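Local coordinates for protein succinylglutamate desuccinylase/aspartoacylase (Shewanella frigidimarina, PDB 3LWU) that binds zinc and is probably a hydrolase acting on ester bonds, as a member of the succinylglutamate desuccinylase/aspartoacylase family, at residues 24-29 with 41-46. Numbering follows the deposited sequence.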
loop_
_atom_site.group_PDB
_atom_site.type_symbol
_atom_site.label_atom_id
_atom_site.label_comp_id
_atom_site.label_asym_id
_atom_site.label_seq_id
_atom_site.Cartn_x
_atom_site.Cartn_y
_atom_site.Cartn_z
ATOM N N ILE A 24 -14.684 -32.657 -13.380
ATOM C CA ILE A 24 -15.442 -31.704 -14.192
ATOM C C ILE A 24 -15.066 -30.290 -13.698
ATOM O O ILE A 24 -15.173 -30.008 -12.497
ATOM C CB ILE A 24 -16.966 -31.884 -14.018
ATOM C CG1 ILE A 24 -17.426 -33.340 -14.325
ATOM C CG2 ILE A 24 -17.704 -30.846 -14.854
ATOM C CD1 ILE A 24 -16.642 -34.061 -15.427
ATOM N N GLN A 25 -14.614 -29.433 -14.620
ATOM C CA GLN A 25 -14.168 -28.055 -14.311
ATOM C C GLN A 25 -15.262 -27.028 -14.595
ATOM O O GLN A 25 -15.838 -27.052 -15.652
ATOM C CB GLN A 25 -12.935 -27.686 -15.128
ATOM C CG GLN A 25 -12.403 -26.268 -14.823
ATOM C CD GLN A 25 -10.967 -26.044 -15.294
ATOM O OE1 GLN A 25 -10.352 -26.929 -15.868
ATOM N NE2 GLN A 25 -10.419 -24.862 -15.007
ATOM N N SER A 26 -15.571 -26.152 -13.642
ATOM C CA SER A 26 -16.477 -25.039 -13.903
ATOM C C SER A 26 -15.900 -23.792 -13.260
ATOM O O SER A 26 -14.729 -23.793 -12.834
ATOM C CB SER A 26 -17.890 -25.328 -13.374
ATOM O OG SER A 26 -17.822 -25.684 -12.010
ATOM N N SER A 27 -16.699 -22.722 -13.195
ATOM C CA SER A 27 -16.240 -21.532 -12.507
ATOM C C SER A 27 -17.381 -20.746 -11.886
ATOM O O SER A 27 -18.509 -20.886 -12.298
ATOM C CB SER A 27 -15.352 -20.693 -13.425
ATOM O OG SER A 27 -16.095 -19.924 -14.316
ATOM N N VAL A 28 -17.086 -19.996 -10.835
ATOM C CA VAL A 28 -18.089 -19.244 -10.109
ATOM C C VAL A 28 -17.653 -17.787 -10.014
ATOM O O VAL A 28 -16.479 -17.500 -9.693
ATOM C CB VAL A 28 -18.266 -19.786 -8.703
ATOM C CG1 VAL A 28 -19.128 -18.843 -7.889
ATOM C CG2 VAL A 28 -18.965 -21.142 -8.768
ATOM N N GLN A 29 -18.580 -16.878 -10.291
ATOM C CA GLN A 29 -18.282 -15.452 -10.209
ATOM C C GLN A 29 -18.520 -14.922 -8.801
ATOM O O GLN A 29 -19.615 -15.054 -8.272
ATOM C CB GLN A 29 -19.087 -14.658 -11.231
ATOM C CG GLN A 29 -18.558 -13.197 -11.341
ATOM C CD GLN A 29 -19.235 -12.375 -12.453
ATOM O OE1 GLN A 29 -19.568 -12.888 -13.502
ATOM N NE2 GLN A 29 -19.419 -11.098 -12.207
ATOM N N VAL A 41 -13.606 -17.837 -9.599
ATOM C CA VAL A 41 -12.937 -18.921 -8.901
ATOM C C VAL A 41 -13.176 -20.188 -9.689
ATOM O O VAL A 41 -14.317 -20.474 -10.035
ATOM C CB VAL A 41 -13.508 -19.094 -7.494
ATOM C CG1 VAL A 41 -12.924 -20.320 -6.807
ATOM C CG2 VAL A 41 -13.271 -17.802 -6.677
ATOM N N PRO A 42 -12.105 -20.957 -9.987
ATOM C CA PRO A 42 -12.241 -22.223 -10.691
ATOM C C PRO A 42 -12.694 -23.318 -9.715
ATOM O O PRO A 42 -12.228 -23.363 -8.597
ATOM C CB PRO A 42 -10.829 -22.494 -11.204
ATOM C CG PRO A 42 -9.920 -21.778 -10.265
ATOM C CD PRO A 42 -10.698 -20.607 -9.729
ATOM N N ILE A 43 -13.625 -24.150 -10.157
ATOM C CA ILE A 43 -14.212 -25.216 -9.377
ATOM C C ILE A 43 -13.974 -26.536 -10.134
ATOM O O ILE A 43 -14.210 -26.639 -11.352
ATOM C CB ILE A 43 -15.741 -24.964 -9.128
ATOM C CG1 ILE A 43 -15.970 -23.587 -8.429
ATOM C CG2 ILE A 43 -16.389 -26.084 -8.333
ATOM C CD1 ILE A 43 -15.427 -23.478 -7.022
ATOM N N TYR A 44 -13.485 -27.534 -9.388
ATOM C CA TYR A 44 -13.225 -28.866 -9.880
ATOM C C TYR A 44 -14.067 -29.792 -9.034
ATOM O O TYR A 44 -14.085 -29.688 -7.802
ATOM C CB TYR A 44 -11.739 -29.236 -9.701
ATOM C CG TYR A 44 -10.807 -28.379 -10.510
ATOM C CD1 TYR A 44 -10.623 -28.610 -11.859
ATOM C CD2 TYR A 44 -10.143 -27.299 -9.941
ATOM C CE1 TYR A 44 -9.750 -27.799 -12.636
ATOM C CE2 TYR A 44 -9.285 -26.470 -10.719
ATOM C CZ TYR A 44 -9.099 -26.743 -12.061
ATOM O OH TYR A 44 -8.236 -25.985 -12.818
ATOM N N SER A 45 -14.748 -30.705 -9.694
ATOM C CA SER A 45 -15.621 -31.629 -9.008
ATOM C C SER A 45 -15.310 -33.077 -9.391
ATOM O O SER A 45 -15.315 -33.408 -10.568
ATOM C CB SER A 45 -17.080 -31.270 -9.327
ATOM O OG SER A 45 -17.930 -32.271 -8.809
ATOM N N PHE A 46 -14.992 -33.918 -8.397
ATOM C CA PHE A 46 -14.896 -35.353 -8.610
ATOM C C PHE A 46 -16.205 -35.957 -8.128
ATOM O O PHE A 46 -16.493 -35.973 -6.934
ATOM C CB PHE A 46 -13.716 -35.966 -7.829
ATOM C CG PHE A 46 -12.330 -35.642 -8.407
ATOM C CD1 PHE A 46 -11.718 -34.455 -8.143
ATOM C CD2 PHE A 46 -11.659 -36.553 -9.189
ATOM C CE1 PHE A 46 -10.475 -34.168 -8.691
ATOM C CE2 PHE A 46 -10.431 -36.296 -9.703
ATOM C CZ PHE A 46 -9.835 -35.097 -9.466
#
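Ile24, Ser26 and Val28 pair with Ser45, Ile43 and Val41 as hydrogen-bonded antiparallel partners, six N-H···O=C bonds joining the two strand segments, whose N-to-C directions differ by 145°. The shortest, Ser26 N to Ile43 O at 2.7 Å, lies in the carbonyl plane; its return bond from Ile43 N reaches Ser26 O at 2.9 Å from well above that plane. Between the Ile24–Ser45 and Ser26–Ile43 pairs, Gln25 sits opposite Tyr44 in a non-hydrogen-bonded pair, and their side chains lie side by side, pointing the same way. With CG anti to the backbone N (chi1 -179°) and the chain extended, Gln25 runs alongside the tyrosine ring, its CD 3.4 Å from CE1 of Tyr44, the amide and ring planes turned 49° apart. The segments belong to a beta hairpin, strands 24-32 and 38-46; the second strand pairs on its far side with strand 89-92, so within this chain strand 24-32 lies at the edge. Although Gln25 NE2 comes near Tyr44 OH, the angle is poor, and both groups bond instead to a second subunit: NE2 to Asp344 O, OH to Ile343 O and Tyr346 N. A phenylalanine in place of Tyr44 would probably keep the ring beside Gln25 but leave Ile343 O and Tyr346 N of the neighbouring subunit without their hydroxyl partner. On the other face, Val28 CG2 packs 3.9 Å from Ile43 CG1, while Ser26 OG rests 3.6 Å from Ile43 CB. Ile43 also touches Thr90 and Ala92 of strand 89-92.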